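Local coordinates for hypothetical protein (Bacteroides caccae, PDB 4M8R) that is of unknown function but belongs to the DUF4784 family, joining an N-terminal Ig-like domain to a WD40-like domain of probable beta-propeller fold, at residues G262-M265 with I270-L273; D116-G121 with E136-K141; Q43-F48 with S98-L103. One frame throughout, in Å; residues are numbered along the deposited sequence.

Contact 1 of 3, residues G262-M265 with I270-L273; sequences GVFM and IILL
Val263 and Leu272 face each other as the hydrogen-bonded pair of an antiparallel beta hairpin, whose strands 262-264 and 270-276 begin a four-stranded meander of the kind that makes a blade in WD40-like beta-propellers. Leu272 N reaches Val263 O at 2.8 Å, and Val263 N returns the bond to Leu272 O at 3.1 Å, meeting a lone pair in the carbonyl plane. A third bond carries the ladder toward the turn: Met265 N points at Ile270 O, 2.8 Å away and nearly along the C=O axis.

The next pair, Phe264 and Ile271, is non-hydrogen-bonded and puts its side chains on the other face of the sheet. The ring of Phe264 stands beside its own backbone N (chi1 -82°), and Ile271 sets its CG1 branch likewise, which makes the two run side by side in the same direction. Ile271 CD1 approaches Phe264 CE1 obliquely at 3.4 Å. A flat aromatic and a beta-branched aliphatic suit this buried face, where Phe57 of the second subunit brings its own ring against Phe264.

On the face of Val263 and Leu272, Val327 and Pro306, from strands 325-333 and 303-310 of another sheet, supply apolar cover. Met265, a selenomethionine, reaches back to the partner strand from beyond its own: CG lies anti to the backbone N (chi1 -163°), and the chain folds at its last torsion (chi3 -54°). That bend lets Met265 CE touch Leu272 CD1 at 3.4 Å, the two side chains crossing at about a right angle, and approach Ile270 CG2 at 3.7 Å. An unbranched, flexible chain suits such a turn. At the far end of the ladder Gly262 has no side chain, and Leu273 CD2 occupies the room beside it, 3.7 Å from Gly262 CA.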
# COMPACT_ATOMS: atom_id res chain seq x y z
N GLY A 262 -1.31 23.48 18.29
CA GLY A 262 0.11 23.23 18.19
C GLY A 262 0.41 22.45 16.93
O GLY A 262 -0.49 21.90 16.29
N VAL A 263 1.69 22.39 16.57
CA VAL A 263 2.10 21.74 15.33
C VAL A 263 3.32 20.86 15.58
O VAL A 263 4.29 21.30 16.18
CB VAL A 263 2.43 22.79 14.26
CG1 VAL A 263 3.15 22.16 13.07
CG2 VAL A 263 1.16 23.49 13.79
N PHE A 264 3.24 19.62 15.12
CA PHE A 264 4.38 18.71 15.16
C PHE A 264 5.39 19.10 14.11
O PHE A 264 5.05 19.25 12.94
CB PHE A 264 3.95 17.26 14.86
CG PHE A 264 3.37 16.52 16.04
CD1 PHE A 264 4.19 16.11 17.08
CD2 PHE A 264 2.02 16.21 16.09
CE1 PHE A 264 3.66 15.41 18.16
CE2 PHE A 264 1.49 15.51 17.17
CZ PHE A 264 2.31 15.12 18.21
N MSE A 265 6.65 19.23 14.52
CA MSE A 265 7.75 19.32 13.57
C MSE A 265 7.90 17.99 12.89
O MSE A 265 7.36 16.99 13.35
CB MSE A 265 9.00 19.68 14.34
CG MSE A 265 10.08 20.21 13.42
SE MSE A 265 11.50 20.99 14.52
CE MSE A 265 10.48 22.26 15.62
N ILE A 270 9.19 17.24 18.36
CA ILE A 270 9.06 18.60 18.87
C ILE A 270 7.73 19.20 18.44
O ILE A 270 7.32 19.04 17.28
CB ILE A 270 10.21 19.50 18.37
CG1 ILE A 270 11.58 18.84 18.59
CG2 ILE A 270 10.16 20.87 19.04
CD1 ILE A 270 11.96 18.64 20.05
N ILE A 271 7.06 19.89 19.36
CA ILE A 271 5.77 20.52 19.10
C ILE A 271 5.87 22.03 19.30
O ILE A 271 6.40 22.48 20.31
CB ILE A 271 4.67 19.96 20.02
CG1 ILE A 271 4.38 18.49 19.66
CG2 ILE A 271 3.40 20.80 19.91
CD1 ILE A 271 3.58 17.72 20.70
N LEU A 272 5.34 22.79 18.36
CA LEU A 272 5.33 24.25 18.44
C LEU A 272 4.02 24.74 19.04
O LEU A 272 2.95 24.40 18.56
CB LEU A 272 5.51 24.87 17.05
CG LEU A 272 6.88 24.79 16.38
CD1 LEU A 272 7.28 23.34 16.10
CD2 LEU A 272 6.87 25.59 15.09
N LEU A 273 4.12 25.56 20.08
CA LEU A 273 2.96 26.19 20.69
C LEU A 273 3.18 27.69 20.78
O LEU A 273 4.31 28.18 20.64
CB LEU A 273 2.73 25.64 22.10
CG LEU A 273 2.68 24.13 22.26
CD1 LEU A 273 2.82 23.74 23.73
CD2 LEU A 273 1.38 23.59 21.69

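Contact 2 of 3, residues D116-G121 with E136-K141; sequences DFRLYG and ETVTGK
Val138 packs over one face of the guanidinium of Arg118 in a small apolar-on-planar contact, where the loop between strands 128-133 and 143-145 leans over the beginning of strand 118-123. Val138 CG1 sits above the centre of the guanidinium, 3.8 Å from Arg118 CZ, and its sister methyl CG2 comes equally near Arg118 NH2. With CG1 anti to the backbone N (chi1 169°), both branches turn to the arginine, which comes from the opposite direction, extended.

The strand below belongs to an antiparallel sheet that includes 419-422, and Arg118 pairs through its backbone with Ala422. Joining early and late strands in one sheet is consistent with the "velcro" closure of many beta-propellers.

Asp116 fixes the rotation of the guanidinium, so that one face is turned to the valine. Arg118 NE gives a straight bond (179°) on the syn side of Asp116 OD2 at 3.0 Å, though well out of the carboxylate plane, the oxygen lying in the guanidinium plane, while Arg118 NH2 makes a weak one to Asp116 OD1 at 3.1 Å. The edge is spent on charge, a face on a methyl group. Asp116 also packs on Arg378 of the third subunit, and Thr137 on its Tyr408.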
# COMPACT_ATOMS: atom_id res chain seq x y z
N ASP A 116 -14.37 15.77 -0.88
CA ASP A 116 -13.82 17.06 -1.30
C ASP A 116 -13.64 17.99 -0.10
O ASP A 116 -14.50 18.07 0.77
CB ASP A 116 -14.69 17.73 -2.37
CG ASP A 116 -16.07 18.14 -1.85
OD1 ASP A 116 -16.82 17.24 -1.41
OD2 ASP A 116 -16.40 19.34 -1.90
N PHE A 117 -12.52 18.71 -0.08
CA PHE A 117 -12.22 19.63 1.01
C PHE A 117 -13.07 20.88 0.92
O PHE A 117 -13.22 21.46 -0.14
CB PHE A 117 -10.73 19.98 1.04
CG PHE A 117 -9.92 19.02 1.85
CD1 PHE A 117 -9.40 17.87 1.28
CD2 PHE A 117 -9.70 19.25 3.20
CE1 PHE A 117 -8.67 16.97 2.03
CE2 PHE A 117 -8.97 18.36 3.97
CZ PHE A 117 -8.46 17.21 3.38
N ARG A 118 -13.62 21.29 2.07
CA ARG A 118 -14.51 22.44 2.16
C ARG A 118 -14.06 23.34 3.30
O ARG A 118 -13.51 22.87 4.30
CB ARG A 118 -15.95 21.96 2.40
CG ARG A 118 -16.46 21.06 1.28
CD ARG A 118 -17.85 20.50 1.54
NE ARG A 118 -18.27 19.63 0.44
CZ ARG A 118 -19.42 18.97 0.39
NH1 ARG A 118 -20.30 19.07 1.38
NH2 ARG A 118 -19.70 18.21 -0.66
N LEU A 119 -14.27 24.65 3.15
CA LEU A 119 -13.82 25.62 4.14
C LEU A 119 -14.99 26.03 5.03
O LEU A 119 -16.07 26.38 4.53
CB LEU A 119 -13.24 26.85 3.44
CG LEU A 119 -12.51 27.84 4.34
CD1 LEU A 119 -11.23 27.24 4.91
CD2 LEU A 119 -12.21 29.11 3.56
N TYR A 120 -14.77 25.98 6.34
CA TYR A 120 -15.80 26.29 7.33
C TYR A 120 -15.34 27.42 8.24
O TYR A 120 -14.18 27.45 8.65
CB TYR A 120 -16.11 25.06 8.18
CG TYR A 120 -16.58 23.86 7.39
CD1 TYR A 120 -15.68 23.00 6.78
CD2 TYR A 120 -17.94 23.59 7.26
CE1 TYR A 120 -16.11 21.91 6.05
CE2 TYR A 120 -18.39 22.49 6.54
CZ TYR A 120 -17.47 21.66 5.93
OH TYR A 120 -17.91 20.57 5.22
N GLY A 121 -16.24 28.34 8.55
CA GLY A 121 -15.94 29.46 9.45
C GLY A 121 -16.74 29.38 10.74
O GLY A 121 -17.87 28.90 10.75
N GLU A 136 -17.65 23.73 -7.06
CA GLU A 136 -18.93 23.76 -7.78
C GLU A 136 -19.75 22.46 -7.69
O GLU A 136 -19.21 21.38 -7.44
CB GLU A 136 -18.69 24.15 -9.25
CG GLU A 136 -19.91 24.75 -9.94
CD GLU A 136 -19.59 26.03 -10.69
OE1 GLU A 136 -19.00 26.94 -10.06
OE2 GLU A 136 -19.92 26.13 -11.89
N THR A 137 -21.06 22.62 -7.89
CA THR A 137 -22.06 21.55 -7.79
C THR A 137 -22.23 21.07 -6.35
O THR A 137 -22.53 19.89 -6.12
CB THR A 137 -21.79 20.35 -8.73
OG1 THR A 137 -20.73 19.53 -8.22
CG2 THR A 137 -21.44 20.82 -10.14
N VAL A 138 -22.06 21.97 -5.38
CA VAL A 138 -22.25 21.63 -3.98
C VAL A 138 -23.31 22.51 -3.33
O VAL A 138 -23.22 23.75 -3.38
CB VAL A 138 -20.93 21.71 -3.18
CG1 VAL A 138 -21.18 21.61 -1.68
CG2 VAL A 138 -19.98 20.61 -3.63
N THR A 139 -24.32 21.86 -2.74
CA THR A 139 -25.32 22.50 -1.87
C THR A 139 -26.05 21.42 -1.05
O THR A 139 -27.15 20.99 -1.40
CB THR A 139 -26.34 23.37 -2.65
OG1 THR A 139 -25.66 24.40 -3.39
CG2 THR A 139 -27.34 24.04 -1.70
N GLY A 140 -25.41 20.97 0.03
CA GLY A 140 -26.01 20.01 0.97
C GLY A 140 -26.75 20.72 2.10
O GLY A 140 -27.95 20.96 2.01
N LYS A 141 -26.02 21.04 3.17
CA LYS A 141 -26.57 21.75 4.34
C LYS A 141 -25.49 22.70 4.90
O LYS A 141 -24.39 22.27 5.24
CB LYS A 141 -27.03 20.72 5.39
CG LYS A 141 -27.83 21.30 6.55
CD LYS A 141 -26.96 21.51 7.78
CE LYS A 141 -26.62 20.20 8.47
NZ LYS A 141 -27.29 20.06 9.79

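Contact 3 of 3, residues Q43-F48 with S98-L103; sequences QVDFDF and SERMSL
Arg100 meets Asp45 side-on, its chain crossing that of the aspartate at about a right angle. Two nitrogens converge on a single oxygen: Arg100 NE and Arg100 NH2 each lie 2.9 Å from Asp45 OD2. The guanidinium and carboxylate planes are 24° apart, and both donors arrive from the same face of the carboxylate, NE on the anti side and NH2 from above the plane. The oxygen lies tilted from the guanidinium plane, and both bonds are bent, at 137° for NE and 133° for NH2.

In the Ig-like domain, strand 88-96 runs between strands 43-50 and 99-108, and the salt bridge spans it. A long arginine extended from CG to NE suits that distance, whereas the short Asp45 points toward the other strand from a buried position. Arg100 NH1 turns to another mate, Thr233 O of the second subunit, with a long, weak ion pair to a phosphate beside it. A leucine in place of Arg100 would probably leave the buried carboxylate of Asp45 without its countercharge and Thr233 O of the second subunit without this donor. Two donors on one buried oxygen probably favour an ionised Asp45.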
# COMPACT_ATOMS: atom_id res chain seq x y z
N GLN A 43 -27.64 -5.45 24.09
CA GLN A 43 -27.08 -4.57 23.08
C GLN A 43 -27.54 -5.04 21.70
O GLN A 43 -28.16 -6.11 21.56
CB GLN A 43 -25.56 -4.54 23.18
CG GLN A 43 -25.07 -4.14 24.57
CD GLN A 43 -23.60 -3.75 24.63
OE1 GLN A 43 -22.99 -3.41 23.61
NE2 GLN A 43 -23.02 -3.79 25.82
N VAL A 44 -27.28 -4.22 20.69
CA VAL A 44 -27.66 -4.54 19.33
C VAL A 44 -26.45 -4.36 18.42
O VAL A 44 -25.77 -3.34 18.49
CB VAL A 44 -28.83 -3.65 18.86
CG1 VAL A 44 -29.17 -3.92 17.41
CG2 VAL A 44 -30.05 -3.87 19.75
N ASP A 45 -26.21 -5.37 17.58
CA ASP A 45 -25.07 -5.38 16.65
C ASP A 45 -25.54 -5.37 15.21
O ASP A 45 -26.58 -5.95 14.88
CB ASP A 45 -24.24 -6.65 16.85
CG ASP A 45 -23.33 -6.58 18.06
OD1 ASP A 45 -22.73 -5.51 18.31
OD2 ASP A 45 -23.21 -7.62 18.74
N PHE A 46 -24.75 -4.74 14.35
CA PHE A 46 -24.96 -4.75 12.91
C PHE A 46 -23.88 -5.57 12.24
O PHE A 46 -22.73 -5.53 12.66
CB PHE A 46 -24.82 -3.34 12.35
CG PHE A 46 -25.88 -2.37 12.78
CD1 PHE A 46 -27.23 -2.70 12.69
CD2 PHE A 46 -25.53 -1.10 13.21
CE1 PHE A 46 -28.20 -1.78 13.06
CE2 PHE A 46 -26.50 -0.18 13.58
CZ PHE A 46 -27.83 -0.52 13.50
N ASP A 47 -24.26 -6.30 11.19
CA ASP A 47 -23.31 -6.84 10.22
C ASP A 47 -23.66 -6.25 8.85
O ASP A 47 -24.81 -6.29 8.43
CB ASP A 47 -23.36 -8.37 10.18
CG ASP A 47 -22.57 -9.04 11.32
OD1 ASP A 47 -22.03 -8.34 12.21
OD2 ASP A 47 -22.48 -10.28 11.33
N PHE A 48 -22.65 -5.72 8.15
CA PHE A 48 -22.85 -5.07 6.86
C PHE A 48 -22.26 -5.91 5.73
O PHE A 48 -21.19 -6.49 5.87
CB PHE A 48 -22.16 -3.70 6.84
CG PHE A 48 -22.70 -2.73 7.85
CD1 PHE A 48 -22.32 -2.80 9.18
CD2 PHE A 48 -23.56 -1.71 7.46
CE1 PHE A 48 -22.81 -1.89 10.11
CE2 PHE A 48 -24.05 -0.81 8.38
CZ PHE A 48 -23.68 -0.90 9.71
N SER A 98 -22.63 -13.04 25.85
CA SER A 98 -22.14 -13.92 24.80
C SER A 98 -23.09 -13.97 23.58
O SER A 98 -22.71 -13.62 22.46
CB SER A 98 -21.93 -15.34 25.38
OG SER A 98 -21.60 -16.29 24.39
N GLU A 99 -24.34 -14.36 23.84
CA GLU A 99 -25.28 -14.83 22.81
C GLU A 99 -25.68 -13.76 21.79
O GLU A 99 -25.77 -12.58 22.12
CB GLU A 99 -26.57 -15.37 23.46
CG GLU A 99 -26.40 -16.32 24.64
CD GLU A 99 -26.02 -17.73 24.24
OE1 GLU A 99 -25.47 -17.92 23.14
OE2 GLU A 99 -26.26 -18.66 25.05
N ARG A 100 -25.94 -14.20 20.56
CA ARG A 100 -26.51 -13.35 19.51
C ARG A 100 -27.73 -14.03 18.87
O ARG A 100 -27.77 -15.25 18.72
CB ARG A 100 -25.47 -13.02 18.43
CG ARG A 100 -24.49 -11.94 18.85
CD ARG A 100 -23.58 -11.48 17.72
NE ARG A 100 -22.72 -10.37 18.15
CZ ARG A 100 -21.60 -10.49 18.87
NH1 ARG A 100 -21.16 -11.69 19.28
NH2 ARG A 100 -20.92 -9.40 19.20
N MSE A 101 -28.72 -13.21 18.52
CA MSE A 101 -29.92 -13.69 17.82
C MSE A 101 -30.23 -12.72 16.72
O MSE A 101 -30.25 -11.51 16.95
CB MSE A 101 -31.12 -13.77 18.77
CG MSE A 101 -32.28 -14.56 18.18
SE MSE A 101 -33.90 -14.38 19.29
CE MSE A 101 -35.21 -14.50 17.82
N SER A 102 -30.48 -13.25 15.53
CA SER A 102 -30.84 -12.42 14.39
C SER A 102 -32.27 -11.95 14.52
O SER A 102 -33.17 -12.76 14.74
CB SER A 102 -30.68 -13.20 13.09
OG SER A 102 -30.96 -12.36 11.98
N LEU A 103 -32.49 -10.64 14.40
CA LEU A 103 -33.82 -10.06 14.49
C LEU A 103 -34.40 -9.79 13.11
O LEU A 103 -35.61 -9.89 12.91
CB LEU A 103 -33.77 -8.76 15.28
CG LEU A 103 -33.33 -8.89 16.74
CD1 LEU A 103 -33.05 -7.51 17.32
CD2 LEU A 103 -34.36 -9.63 17.58

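Contacts 1 and 2 both lie in the WD40-like region, their centres about 29 Å apart and nearest atoms about 15 Å apart. Contact 3 belongs to the Ig-like domain, its centre about 44 Å from that of contact 1 and 37 Å from that of contact 2; in the chain, its strand 99-108 is followed directly by strand 118-123 of contact 2. No active site is known. A 1,2-ethanediol near Val263 and a phosphate near Arg100 probably come from the crystallisation liquor. In the assembly, the second subunit reaches contact 1 with Phe57 and contact 3 with Thr233 and Lys234, whereas the third subunit borders contact 2.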